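Local coordinates for periplasmic protein TorT (Vibrio parahaemolyticus, PDB 3O1I) that probably binds trimethylamine N-oxide or a related small solute in the periplasm and passes the signal to the membrane sensor kinase TorS, at residues D[64-70]-D[88-93]; D[108-112]-D[255-259]; D[137-143]-D[195-201]; D[115-119]-D[225-229]; D[246-251]-D[289-295]. All coordinates share one frame; numbering follows the deposited sequence.

Overall arrangement
The chain has two lobes, each built round a parallel sheet. Contacts 1 and 2 lie in the lobe of strands 7-12 to 107-110. They touch, and their centres are 9 Å apart. Contact 3 is also a parallel strand pair, in the other lobe, with its centre 38 Å from that of contact 1. Contacts 4 and 5 lie nearer the middle of the chain and touch each other. All five are mainly buried, with a few exposed residues at their margins. Contacts 1 and 3 rest on backbone bonds between strands. Contacts 2 and 4 are side-chain packing. Contact 5 mixes backbone bonds at a helix start with polar side chains. Contacts 2 and 5 share helix 249-263.

Contact 1: residues D[64-70]-D[88-93]; sequences ANAIILG and TPVFAT
Ile67 and Val90 face each other on two parallel strands, those of the beta-alpha-beta unit made of strand 66-69, helix 82-85 and strand 90-92. The backbone bonds come first. Ile67 N gives a bond to Pro89 O at 3.1 Å, and Phe91 N returns one to Ile67 O at 2.9 Å. Further on, Leu69 N to Phe91 O is weak and bent. Thr93 N to Leu69 O is straighter (158°), but its donor sits above the carbonyl plane. A CA-H...O contact from Val90 CA to Ile67 O, 3.2 Å, adds to the pairing.

Apolar contacts lie on both faces of the sheet. The chi1 of Ile67 (62°) sets CG1 between its backbone N and carbonyl carbon. From there CG1 meets Val90 CG1 at 4.0 Å. The CG2 branch instead meets Thr88 CG2, also at 4.0 Å, and these two side chains cross at about a right angle. Ile67 also packs on Cys9, which is disulfide-bonded to Cys59. Near the strand starts, Ala66 CB lies near the plane of the Phe91 ring, at its edge, 4.0 Å from CE1. Ile68 and Phe91 turn to the other face, where helix 249-263 covers them.

Polar side-chain chemistry is slight. Thr88 OG1 bonds to Val85 O, outside the pair. The chemistry implies a buried sheet interior: main-chain bonds set the register, and mostly apolar side chains line both faces, with a few polar groups toward helix 249-263.

Contact 2: residues D[108-112]-D[255-259]; sequences KGEVG and LSVMQ
Leu255 has CG anti to its backbone N (chi1 172°), which sends its branched end out from the helix to Val111. Gln259, one turn on, has CG beside its own N (chi1 -68°), and the extended chain carries its amide to the backbone of Gly109 and Glu110. Val111 and Leu255 meet tip to tip, with Val111 CB 3.4 Å from Leu255 CG and 3.6 Å from Leu255 CD2. The exact rotation of Val111 is doubtful, because CG1 is modelled too near Ser256.

Strand 107-110 is an outermost strand of the five-stranded parallel sheet, and helix 249-263 packs against it. This is a strand-helix layer of the Rossmann-like lobe found in periplasmic binding proteins of this family. The helix enters this lobe after the chain has been through the other one.

Gln259 OE1 comes 3.1 Å from Glu110 N, but the angle is too poor for a hydrogen bond. The same oxygen is 3.4 Å from Gly109 C. Gln259 NE2 makes weak bonds to Glu270 O and Lys271 O. Backbone bonds tie Glu110 to Lys271, and Val111 to Ala92 of the neighbouring strand 90-92. Gln259 also packs on Phe91.

Contact 3: residues D[137-143]-D[195-201]; sequences TNIALLL and IDYIVGS
Ile139 reaches over Tyr197 and Val199 on the neighbouring strand. The two strands, 137-142 and 197-200, run parallel as the inner pair of the four-stranded sheet in the second Rossmann-like lobe. With chi1 at -169°, Ile139 extends CG1 away from its own N, and this leads the chain across to the other strand. CG1 lies 3.7 Å from Tyr197 CB. CD1 goes further and sits 3.4 Å from Val199 CG1, the two side chains crossing at about a right angle. Leu126 of helix 116-127 packs on all three residues.

Thr137 CG2 approaches the Tyr197 ring obliquely, 3.4 Å from CE1. The hydroxyl of Tyr197 bonds to His130, and their rings meet. On the opposite face Ala140 CB meets Ile195 CG2 at 3.7 Å. Leu142 CD1 lies near Ile198 CG2 at 3.9 Å. Helix 179-192 covers this side through Val186 and Val189.

Between the faces the backbone bonds are regular, as in Ala140 N to Tyr197 O and Val199 N to Ala140 O. Just ahead of Tyr197, Asp196 bonds to Asn138 twice. Its N gives a bond to Asn138 O at 2.8 Å, and its OD2 takes the Asn138 N-H on the anti lone pair, also at 2.8 Å but bent (132°).

Contact 4: residues D[115-119]-D[225-229]; sequences WYWMG and SVYLS
Trp115 and Met118 press together on Tyr227, and this is the tight part of the contact. The six-membered ring of Trp115 comes in edge first. Tyr227 CB lies in the plane of that ring, 3.4 Å from Trp115 CZ3. The planes of the Trp115 and Tyr227 rings are steeply inclined, at 79°, with the ring centres 5.9 Å apart. Met118 CE meets the same CB at 3.6 Å and also comes 3.2 Å from Val226 O. The Met118 chain bends at chi2 and chi3 (-79° and -61°), which folds its methyl back to the loop. Its CG lies over one face of the indole. Arg148 makes a cation-pi contact with Trp115.

The other end is looser. Gly119 CA is 4.4 Å from Val226 CG1, and there is little beside this single approach. Trp117, on the same first turn but turned from the loop, is exposed.

The contact joins the start of helix 116-127 to the loop between strand 222-225 and helix 230-236. Val154 of helix 152-163 touches both Trp115 and Val226. Ala202 and Val203 of helix 202-214 pack on Tyr227, while Asp247 lies against Trp115 and Met118.

Contact 5: residues D[246-251]-D[289-295]; sequences TDKMVQ and TIEESLS
The amide of Gln251 and the carboxylate of Glu292 lie alongside each other, pointing the same way. Neither lies flat on the other, for their planes are 56° apart. Gln251 NE2 comes 2.8 Å from Glu292 OE2, but the angle is too poor to count as a hydrogen bond. Beneath them Gln251 CB meets Glu292 CB at 3.5 Å. A chi1 of 173° turns the Gln251 chain away from its own N and carries it along that of Glu292.

Two backbone bonds link the segments. Val250 N bonds to Ser293 O at 3.3 Å, and Gln251 N to Glu292 O at 3.1 Å. In both, the donor sits above the carbonyl plane instead of on a lone pair. Around them Val250 CG2 packs on Ser293 O. Met249 SD lies 3.9 Å from Leu294 CD2, side by side.

Thr246 OG1 accepts from Lys248 N at 3.3 Å, an ST turn. Ser293 OG also comes very close to Thr246 OG1, at a modelled distance too short to trust. Lys248 NZ bonds to Ile276 O; it stays 4.9 Å from Glu292 OE1.

Strand 244-246 passes into helix 249-263, with the segment after helix 287-291 against it. The chemistry implies that carbonyls from the 289-295 segment satisfy N-H groups of the helix's first turn.

Contact 1: residues D[64-70]-D[88-93]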
# COMPACT_ATOMS: atom_id res chain seq x y z
N ALA D 64 -22.96 23.12 -18.59
CA ALA D 64 -23.94 22.08 -18.86
C ALA D 64 -25.36 22.65 -18.78
O ALA D 64 -25.79 23.16 -17.74
CB ALA D 64 -23.76 20.94 -17.87
N ASN D 65 -26.08 22.56 -19.90
CA ASN D 65 -27.45 23.05 -19.99
C ASN D 65 -28.33 22.32 -18.97
O ASN D 65 -29.02 22.94 -18.16
CB ASN D 65 -27.98 22.82 -21.41
CG ASN D 65 -27.04 23.38 -22.47
OD1 ASN D 65 -26.69 24.56 -22.44
ND2 ASN D 65 -26.64 22.53 -23.41
N ALA D 66 -28.30 21.00 -19.04
CA ALA D 66 -29.05 20.15 -18.12
C ALA D 66 -28.09 19.06 -17.67
O ALA D 66 -27.27 18.56 -18.46
CB ALA D 66 -30.25 19.54 -18.84
N ILE D 67 -28.17 18.69 -16.40
CA ILE D 67 -27.29 17.65 -15.88
C ILE D 67 -28.05 16.49 -15.23
O ILE D 67 -28.97 16.70 -14.43
CB ILE D 67 -26.29 18.22 -14.85
CG1 ILE D 67 -27.04 18.79 -13.65
CG2 ILE D 67 -25.43 19.29 -15.50
CD1 ILE D 67 -26.14 19.35 -12.57
N ILE D 68 -27.64 15.28 -15.60
CA ILE D 68 -28.23 14.05 -15.07
C ILE D 68 -27.37 13.59 -13.90
O ILE D 68 -26.24 13.13 -14.07
CB ILE D 68 -28.24 12.94 -16.14
CG1 ILE D 68 -28.52 13.55 -17.51
CG2 ILE D 68 -29.34 11.96 -15.83
CD1 ILE D 68 -28.38 12.57 -18.64
N LEU D 69 -27.94 13.72 -12.71
CA LEU D 69 -27.26 13.38 -11.47
C LEU D 69 -27.65 12.03 -10.82
O LEU D 69 -28.84 11.73 -10.63
CB LEU D 69 -27.48 14.54 -10.48
CG LEU D 69 -27.38 14.34 -8.97
CD1 LEU D 69 -25.95 14.03 -8.57
CD2 LEU D 69 -27.86 15.60 -8.26
N GLY D 70 -26.64 11.23 -10.49
CA GLY D 70 -26.85 9.96 -9.80
C GLY D 70 -26.27 10.16 -8.42
O GLY D 70 -25.15 9.75 -8.15
N THR D 88 -29.69 25.42 -13.81
CA THR D 88 -29.59 24.16 -14.51
C THR D 88 -30.65 23.16 -14.06
O THR D 88 -30.88 22.97 -12.87
CB THR D 88 -28.21 23.53 -14.32
OG1 THR D 88 -27.20 24.53 -14.54
CG2 THR D 88 -28.00 22.40 -15.32
N PRO D 89 -31.33 22.54 -15.04
CA PRO D 89 -32.38 21.54 -14.80
C PRO D 89 -31.71 20.20 -14.57
O PRO D 89 -30.91 19.75 -15.41
CB PRO D 89 -33.17 21.58 -16.10
CG PRO D 89 -32.10 21.80 -17.12
CD PRO D 89 -31.26 22.88 -16.47
N VAL D 90 -32.02 19.57 -13.45
CA VAL D 90 -31.42 18.28 -13.12
C VAL D 90 -32.35 17.12 -13.46
O VAL D 90 -33.57 17.25 -13.41
CB VAL D 90 -31.05 18.19 -11.62
CG1 VAL D 90 -30.18 19.37 -11.24
CG2 VAL D 90 -32.30 18.16 -10.78
N PHE D 91 -31.74 15.99 -13.82
CA PHE D 91 -32.47 14.78 -14.16
C PHE D 91 -31.92 13.64 -13.31
O PHE D 91 -30.77 13.22 -13.52
CB PHE D 91 -32.30 14.43 -15.65
CG PHE D 91 -33.11 15.28 -16.58
CD1 PHE D 91 -32.65 16.53 -16.99
CD2 PHE D 91 -34.33 14.83 -17.07
CE1 PHE D 91 -33.40 17.31 -17.86
CE2 PHE D 91 -35.09 15.60 -17.93
CZ PHE D 91 -34.62 16.85 -18.33
N ALA D 92 -32.70 13.13 -12.36
CA ALA D 92 -32.26 12.02 -11.53
C ALA D 92 -32.07 10.81 -12.45
O ALA D 92 -32.95 10.50 -13.24
CB ALA D 92 -33.29 11.72 -10.44
N THR D 93 -30.92 10.14 -12.35
CA THR D 93 -30.64 8.99 -13.21
C THR D 93 -30.95 7.63 -12.64
O THR D 93 -31.50 6.79 -13.35
CB THR D 93 -29.16 8.93 -13.63
OG1 THR D 93 -28.70 10.24 -13.95
CG2 THR D 93 -29.00 8.01 -14.85

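Contact 2: residues D[108-112]-D[255-259]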
# COMPACT_ATOMS: atom_id res chain seq x y z
N LYS D 108 -36.59 18.36 -13.59
CA LYS D 108 -37.51 18.41 -14.71
C LYS D 108 -37.95 17.02 -15.15
O LYS D 108 -39.00 16.86 -15.78
CB LYS D 108 -36.85 19.14 -15.89
CG LYS D 108 -36.25 20.50 -15.53
CD LYS D 108 -37.29 21.44 -14.92
CE LYS D 108 -36.66 22.75 -14.46
NZ LYS D 108 -37.60 23.57 -13.64
N GLY D 109 -37.14 16.03 -14.81
CA GLY D 109 -37.43 14.65 -15.16
C GLY D 109 -36.58 13.70 -14.32
O GLY D 109 -35.48 14.06 -13.91
N GLU D 110 -37.08 12.49 -14.06
CA GLU D 110 -36.34 11.53 -13.26
C GLU D 110 -36.70 10.08 -13.54
O GLU D 110 -37.87 9.71 -13.50
CB GLU D 110 -36.53 11.82 -11.77
CG GLU D 110 -37.93 12.25 -11.39
CD GLU D 110 -38.24 11.95 -9.95
OE1 GLU D 110 -38.52 10.77 -9.64
OE2 GLU D 110 -38.20 12.87 -9.11
N VAL D 111 -35.68 9.28 -13.81
CA VAL D 111 -35.86 7.86 -14.07
C VAL D 111 -35.50 7.13 -12.77
O VAL D 111 -34.79 7.68 -11.94
CB VAL D 111 -34.96 7.36 -15.23
CG1 VAL D 111 -34.02 8.45 -15.66
CG2 VAL D 111 -34.19 6.11 -14.83
N GLY D 112 -36.01 5.92 -12.60
CA GLY D 112 -35.72 5.19 -11.38
C GLY D 112 -36.73 4.10 -11.10
O GLY D 112 -37.93 4.34 -11.01
N LEU D 255 -32.80 6.14 -20.91
CA LEU D 255 -33.93 6.91 -20.43
C LEU D 255 -33.54 8.31 -19.94
O LEU D 255 -34.14 9.30 -20.36
CB LEU D 255 -34.65 6.11 -19.32
CG LEU D 255 -35.78 6.74 -18.50
CD1 LEU D 255 -36.63 7.66 -19.36
CD2 LEU D 255 -36.61 5.62 -17.87
N SER D 256 -32.54 8.40 -19.07
CA SER D 256 -32.08 9.69 -18.54
C SER D 256 -31.55 10.61 -19.63
O SER D 256 -31.83 11.80 -19.62
CB SER D 256 -31.01 9.49 -17.47
OG SER D 256 -31.52 9.81 -16.18
N VAL D 257 -30.76 10.06 -20.54
CA VAL D 257 -30.23 10.86 -21.64
C VAL D 257 -31.40 11.49 -22.39
O VAL D 257 -31.48 12.71 -22.54
CB VAL D 257 -29.45 10.01 -22.64
CG1 VAL D 257 -29.18 10.81 -23.90
CG2 VAL D 257 -28.15 9.54 -22.03
N MET D 258 -32.30 10.64 -22.86
CA MET D 258 -33.47 11.08 -23.60
C MET D 258 -34.23 12.14 -22.83
O MET D 258 -34.52 13.20 -23.36
CB MET D 258 -34.40 9.89 -23.87
CG MET D 258 -35.69 10.27 -24.56
SD MET D 258 -37.09 9.42 -23.82
CE MET D 258 -37.47 10.51 -22.39
N GLN D 259 -34.54 11.86 -21.57
CA GLN D 259 -35.27 12.82 -20.74
C GLN D 259 -34.73 14.25 -20.87
O GLN D 259 -35.47 15.17 -21.18
CB GLN D 259 -35.25 12.41 -19.26
CG GLN D 259 -36.02 11.15 -18.92
CD GLN D 259 -36.43 11.14 -17.46
OE1 GLN D 259 -35.62 11.40 -16.57
NE2 GLN D 259 -37.70 10.84 -17.20

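Contact 3: residues D[137-143]-D[195-201]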
# COMPACT_ATOMS: atom_id res chain seq x y z
N THR D 137 -39.21 -24.24 4.00
CA THR D 137 -37.95 -24.00 3.33
C THR D 137 -37.18 -22.88 4.04
O THR D 137 -37.62 -21.74 4.06
CB THR D 137 -38.19 -23.60 1.85
OG1 THR D 137 -38.96 -24.61 1.20
CG2 THR D 137 -36.87 -23.43 1.11
N ASN D 138 -36.04 -23.23 4.63
CA ASN D 138 -35.22 -22.24 5.33
C ASN D 138 -34.33 -21.49 4.35
O ASN D 138 -33.60 -22.08 3.56
CB ASN D 138 -34.37 -22.92 6.41
CG ASN D 138 -35.20 -23.45 7.57
OD1 ASN D 138 -36.00 -22.72 8.15
ND2 ASN D 138 -35.03 -24.73 7.89
N ILE D 139 -34.41 -20.16 4.41
CA ILE D 139 -33.65 -19.31 3.51
C ILE D 139 -32.76 -18.32 4.27
O ILE D 139 -33.03 -17.97 5.43
CB ILE D 139 -34.64 -18.54 2.57
CG1 ILE D 139 -33.87 -17.86 1.44
CG2 ILE D 139 -35.45 -17.52 3.39
CD1 ILE D 139 -34.73 -16.98 0.56
N ALA D 140 -31.69 -17.86 3.61
CA ALA D 140 -30.75 -16.91 4.22
C ALA D 140 -30.68 -15.60 3.45
O ALA D 140 -30.42 -15.61 2.25
CB ALA D 140 -29.37 -17.54 4.30
N LEU D 141 -30.88 -14.48 4.14
CA LEU D 141 -30.86 -13.16 3.51
C LEU D 141 -29.54 -12.39 3.59
O LEU D 141 -29.13 -11.99 4.66
CB LEU D 141 -31.97 -12.28 4.11
CG LEU D 141 -33.38 -12.39 3.51
CD1 LEU D 141 -34.39 -11.65 4.38
CD2 LEU D 141 -33.36 -11.83 2.10
N LEU D 142 -28.89 -12.19 2.45
CA LEU D 142 -27.64 -11.44 2.41
C LEU D 142 -27.80 -10.28 1.42
O LEU D 142 -27.17 -10.25 0.36
CB LEU D 142 -26.47 -12.33 1.97
CG LEU D 142 -26.22 -13.60 2.79
CD1 LEU D 142 -24.94 -14.25 2.30
CD2 LEU D 142 -26.12 -13.28 4.28
N LEU D 143 -28.65 -9.33 1.79
CA LEU D 143 -28.97 -8.18 0.97
C LEU D 143 -27.86 -7.16 0.80
O LEU D 143 -27.46 -6.85 -0.33
CB LEU D 143 -30.22 -7.51 1.52
CG LEU D 143 -31.38 -8.51 1.59
CD1 LEU D 143 -32.61 -7.85 2.22
CD2 LEU D 143 -31.68 -9.02 0.19
N ILE D 195 -29.64 -23.93 5.78
CA ILE D 195 -29.90 -23.11 4.61
C ILE D 195 -30.15 -23.83 3.30
O ILE D 195 -29.30 -24.57 2.80
CB ILE D 195 -28.78 -22.09 4.40
CG1 ILE D 195 -28.52 -21.35 5.71
CG2 ILE D 195 -29.18 -21.11 3.30
CD1 ILE D 195 -29.77 -20.78 6.37
N ASP D 196 -31.34 -23.58 2.75
CA ASP D 196 -31.76 -24.14 1.47
C ASP D 196 -31.37 -23.16 0.37
O ASP D 196 -30.68 -23.53 -0.59
CB ASP D 196 -33.27 -24.34 1.47
CG ASP D 196 -33.72 -25.43 2.42
OD1 ASP D 196 -33.36 -26.60 2.18
OD2 ASP D 196 -34.42 -25.12 3.41
N TYR D 197 -31.81 -21.91 0.52
CA TYR D 197 -31.51 -20.84 -0.45
C TYR D 197 -30.83 -19.64 0.20
O TYR D 197 -30.93 -19.42 1.41
CB TYR D 197 -32.79 -20.32 -1.11
CG TYR D 197 -33.63 -21.34 -1.82
CD1 TYR D 197 -34.86 -21.74 -1.31
CD2 TYR D 197 -33.21 -21.88 -3.03
CE1 TYR D 197 -35.66 -22.65 -1.98
CE2 TYR D 197 -34.00 -22.80 -3.72
CZ TYR D 197 -35.22 -23.18 -3.19
OH TYR D 197 -36.01 -24.07 -3.89
N ILE D 198 -30.15 -18.86 -0.64
CA ILE D 198 -29.50 -17.63 -0.23
C ILE D 198 -29.99 -16.57 -1.21
O ILE D 198 -29.80 -16.68 -2.43
CB ILE D 198 -27.96 -17.67 -0.36
CG1 ILE D 198 -27.35 -18.75 0.53
CG2 ILE D 198 -27.38 -16.33 0.06
CD1 ILE D 198 -25.84 -18.88 0.31
N VAL D 199 -30.65 -15.55 -0.69
CA VAL D 199 -31.11 -14.45 -1.53
C VAL D 199 -30.36 -13.21 -1.09
O VAL D 199 -30.50 -12.76 0.05
CB VAL D 199 -32.63 -14.21 -1.40
CG1 VAL D 199 -33.37 -15.34 -2.05
CG2 VAL D 199 -33.05 -14.10 0.05
N GLY D 200 -29.54 -12.67 -1.98
CA GLY D 200 -28.78 -11.48 -1.63
C GLY D 200 -28.38 -10.63 -2.81
O GLY D 200 -28.88 -10.81 -3.92
N SER D 201 -27.46 -9.70 -2.57
CA SER D 201 -26.98 -8.79 -3.60
C SER D 201 -26.25 -9.52 -4.70
O SER D 201 -25.86 -10.68 -4.54
CB SER D 201 -26.04 -7.78 -3.00
OG SER D 201 -24.98 -8.44 -2.33

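Contact 4: residues D[115-119]-D[225-229]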
# COMPACT_ATOMS: atom_id res chain seq x y z
N TRP D 115 -37.32 -0.37 -6.16
CA TRP D 115 -36.74 -1.67 -5.87
C TRP D 115 -37.66 -2.64 -5.15
O TRP D 115 -37.39 -3.85 -5.12
CB TRP D 115 -35.42 -1.48 -5.12
CG TRP D 115 -34.38 -0.99 -6.05
CD1 TRP D 115 -34.32 0.25 -6.61
CD2 TRP D 115 -33.36 -1.77 -6.68
NE1 TRP D 115 -33.34 0.29 -7.57
CE2 TRP D 115 -32.73 -0.93 -7.63
CE3 TRP D 115 -32.93 -3.09 -6.55
CZ2 TRP D 115 -31.68 -1.38 -8.44
CZ3 TRP D 115 -31.89 -3.53 -7.35
CH2 TRP D 115 -31.28 -2.68 -8.29
N TYR D 116 -38.75 -2.12 -4.59
CA TYR D 116 -39.74 -2.94 -3.89
C TYR D 116 -40.12 -4.11 -4.78
O TYR D 116 -40.26 -5.24 -4.32
CB TYR D 116 -41.00 -2.10 -3.61
CG TYR D 116 -42.16 -2.87 -3.01
CD1 TYR D 116 -42.36 -2.89 -1.63
CD2 TYR D 116 -43.06 -3.56 -3.83
CE1 TYR D 116 -43.44 -3.57 -1.08
CE2 TYR D 116 -44.14 -4.25 -3.28
CZ TYR D 116 -44.32 -4.24 -1.90
OH TYR D 116 -45.38 -4.90 -1.34
N TRP D 117 -40.30 -3.82 -6.07
CA TRP D 117 -40.68 -4.82 -7.05
C TRP D 117 -39.51 -5.68 -7.53
O TRP D 117 -39.66 -6.49 -8.44
CB TRP D 117 -41.39 -4.15 -8.24
CG TRP D 117 -42.64 -3.43 -7.81
CD1 TRP D 117 -42.76 -2.11 -7.49
CD2 TRP D 117 -43.90 -4.03 -7.51
NE1 TRP D 117 -44.01 -1.85 -6.98
CE2 TRP D 117 -44.74 -3.02 -6.99
CE3 TRP D 117 -44.41 -5.33 -7.62
CZ2 TRP D 117 -46.05 -3.26 -6.57
CZ3 TRP D 117 -45.71 -5.58 -7.21
CH2 TRP D 117 -46.51 -4.55 -6.69
N MET D 118 -38.35 -5.48 -6.92
CA MET D 118 -37.18 -6.28 -7.27
C MET D 118 -37.14 -7.38 -6.19
O MET D 118 -36.90 -8.55 -6.47
CB MET D 118 -35.92 -5.43 -7.22
CG MET D 118 -35.86 -4.35 -8.28
SD MET D 118 -35.36 -4.99 -9.89
CE MET D 118 -33.74 -5.65 -9.54
N GLY D 119 -37.40 -6.97 -4.95
CA GLY D 119 -37.43 -7.91 -3.86
C GLY D 119 -38.67 -8.77 -4.02
O GLY D 119 -38.66 -9.97 -3.75
N SER D 225 -30.63 -13.88 -6.69
CA SER D 225 -30.17 -12.49 -6.69
C SER D 225 -31.31 -11.49 -6.48
O SER D 225 -32.46 -11.81 -6.77
CB SER D 225 -29.50 -12.19 -8.03
OG SER D 225 -28.22 -11.59 -7.87
N VAL D 226 -30.99 -10.29 -6.00
CA VAL D 226 -32.02 -9.27 -5.81
C VAL D 226 -31.91 -8.25 -6.95
O VAL D 226 -32.69 -7.30 -7.02
CB VAL D 226 -31.88 -8.58 -4.45
CG1 VAL D 226 -33.03 -7.61 -4.22
CG2 VAL D 226 -31.87 -9.62 -3.36
N TYR D 227 -30.93 -8.47 -7.83
CA TYR D 227 -30.71 -7.64 -9.02
C TYR D 227 -29.69 -8.34 -9.91
O TYR D 227 -29.15 -9.36 -9.52
CB TYR D 227 -30.27 -6.20 -8.65
CG TYR D 227 -28.89 -6.03 -8.03
CD1 TYR D 227 -27.76 -5.84 -8.83
CD2 TYR D 227 -28.72 -6.03 -6.64
CE1 TYR D 227 -26.50 -5.65 -8.27
CE2 TYR D 227 -27.47 -5.85 -6.06
CZ TYR D 227 -26.36 -5.67 -6.88
OH TYR D 227 -25.08 -5.57 -6.34
N LEU D 228 -29.44 -7.80 -11.10
CA LEU D 228 -28.52 -8.47 -12.02
C LEU D 228 -27.18 -7.79 -12.21
O LEU D 228 -27.04 -6.59 -12.01
CB LEU D 228 -29.18 -8.63 -13.40
CG LEU D 228 -28.32 -9.31 -14.46
CD1 LEU D 228 -28.32 -10.81 -14.22
CD2 LEU D 228 -28.84 -9.01 -15.83
N SER D 229 -26.19 -8.58 -12.63
CA SER D 229 -24.84 -8.11 -12.88
C SER D 229 -24.18 -9.09 -13.83
O SER D 229 -24.63 -10.22 -13.95
CB SER D 229 -24.04 -8.02 -11.57
OG SER D 229 -23.89 -9.28 -10.93

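Contact 5: residues D[246-251]-D[289-295]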
# COMPACT_ATOMS: atom_id res chain seq x y z
N THR D 246 -34.13 -8.51 -13.37
CA THR D 246 -33.33 -7.50 -14.05
C THR D 246 -34.11 -6.21 -14.21
O THR D 246 -35.20 -6.22 -14.79
CB THR D 246 -32.93 -7.96 -15.45
OG1 THR D 246 -32.22 -6.91 -16.11
CG2 THR D 246 -34.16 -8.29 -16.26
N ASP D 247 -33.57 -5.10 -13.70
CA ASP D 247 -34.23 -3.81 -13.80
C ASP D 247 -33.65 -3.02 -14.97
O ASP D 247 -33.63 -1.79 -14.97
CB ASP D 247 -34.12 -3.02 -12.48
CG ASP D 247 -32.75 -2.40 -12.24
OD1 ASP D 247 -31.75 -2.83 -12.86
OD2 ASP D 247 -32.67 -1.47 -11.40
N LYS D 248 -33.18 -3.77 -15.96
CA LYS D 248 -32.61 -3.23 -17.19
C LYS D 248 -31.89 -1.93 -16.94
O LYS D 248 -32.50 -0.86 -16.89
CB LYS D 248 -33.72 -3.03 -18.23
CG LYS D 248 -34.38 -4.32 -18.68
CD LYS D 248 -35.68 -4.06 -19.40
CE LYS D 248 -36.60 -5.27 -19.26
NZ LYS D 248 -38.05 -4.90 -19.29
N MET D 249 -30.57 -2.03 -16.80
CA MET D 249 -29.71 -0.88 -16.53
C MET D 249 -29.36 -0.07 -17.79
O MET D 249 -29.61 1.14 -17.86
CB MET D 249 -28.42 -1.35 -15.85
CG MET D 249 -28.62 -2.15 -14.57
SD MET D 249 -28.55 -3.93 -14.81
CE MET D 249 -29.71 -4.48 -13.60
N VAL D 250 -28.78 -0.75 -18.78
CA VAL D 250 -28.41 -0.10 -20.03
C VAL D 250 -29.53 0.82 -20.49
O VAL D 250 -29.29 1.95 -20.91
CB VAL D 250 -28.13 -1.11 -21.15
CG1 VAL D 250 -27.91 -0.37 -22.45
CG2 VAL D 250 -26.91 -1.95 -20.81
N GLN D 251 -30.76 0.34 -20.39
CA GLN D 251 -31.91 1.14 -20.79
C GLN D 251 -32.20 2.24 -19.78
O GLN D 251 -32.63 3.33 -20.17
CB GLN D 251 -33.14 0.25 -20.95
CG GLN D 251 -34.43 1.01 -21.21
CD GLN D 251 -35.56 0.09 -21.62
OE1 GLN D 251 -36.09 -0.66 -20.80
NE2 GLN D 251 -35.91 0.13 -22.90
N THR D 289 -33.98 -8.49 -23.83
CA THR D 289 -34.00 -7.89 -22.51
C THR D 289 -32.63 -7.77 -21.83
O THR D 289 -32.40 -6.83 -21.07
CB THR D 289 -34.97 -8.64 -21.57
OG1 THR D 289 -34.71 -10.05 -21.64
CG2 THR D 289 -36.42 -8.37 -21.99
N ILE D 290 -31.72 -8.69 -22.10
CA ILE D 290 -30.41 -8.59 -21.48
C ILE D 290 -29.60 -7.51 -22.16
O ILE D 290 -28.57 -7.09 -21.66
CB ILE D 290 -29.62 -9.90 -21.55
CG1 ILE D 290 -29.22 -10.19 -23.00
CG2 ILE D 290 -30.42 -11.03 -20.93
CD1 ILE D 290 -28.09 -11.19 -23.12
N GLU D 291 -30.07 -7.06 -23.32
CA GLU D 291 -29.36 -6.02 -24.05
C GLU D 291 -29.61 -4.67 -23.40
O GLU D 291 -28.75 -3.80 -23.41
CB GLU D 291 -29.83 -5.96 -25.50
CG GLU D 291 -29.29 -4.76 -26.25
CD GLU D 291 -29.92 -4.61 -27.62
OE1 GLU D 291 -31.17 -4.52 -27.70
OE2 GLU D 291 -29.16 -4.59 -28.62
N GLU D 292 -30.80 -4.49 -22.85
CA GLU D 292 -31.15 -3.25 -22.18
C GLU D 292 -30.82 -3.42 -20.71
O GLU D 292 -31.33 -2.69 -19.85
CB GLU D 292 -32.65 -2.98 -22.33
CG GLU D 292 -33.17 -3.13 -23.74
CD GLU D 292 -34.64 -2.80 -23.83
OE1 GLU D 292 -35.44 -3.44 -23.12
OE2 GLU D 292 -34.99 -1.88 -24.61
N SER D 293 -29.96 -4.40 -20.43
CA SER D 293 -29.54 -4.69 -19.07
C SER D 293 -28.04 -4.63 -18.85
O SER D 293 -27.55 -3.74 -18.16
CB SER D 293 -30.07 -6.06 -18.64
OG SER D 293 -31.33 -5.94 -18.02
N LEU D 294 -27.30 -5.58 -19.42
CA LEU D 294 -25.86 -5.61 -19.21
C LEU D 294 -25.03 -5.29 -20.43
O LEU D 294 -25.17 -5.91 -21.47
CB LEU D 294 -25.43 -6.97 -18.66
CG LEU D 294 -26.17 -7.41 -17.39
CD1 LEU D 294 -25.71 -8.79 -16.97
CD2 LEU D 294 -25.93 -6.39 -16.29
N SER D 295 -24.13 -4.32 -20.27
CA SER D 295 -23.22 -3.88 -21.32
C SER D 295 -22.49 -5.02 -22.03
O SER D 295 -22.31 -6.09 -21.48
CB SER D 295 -22.20 -2.92 -20.71
OG SER D 295 -21.85 -3.34 -19.40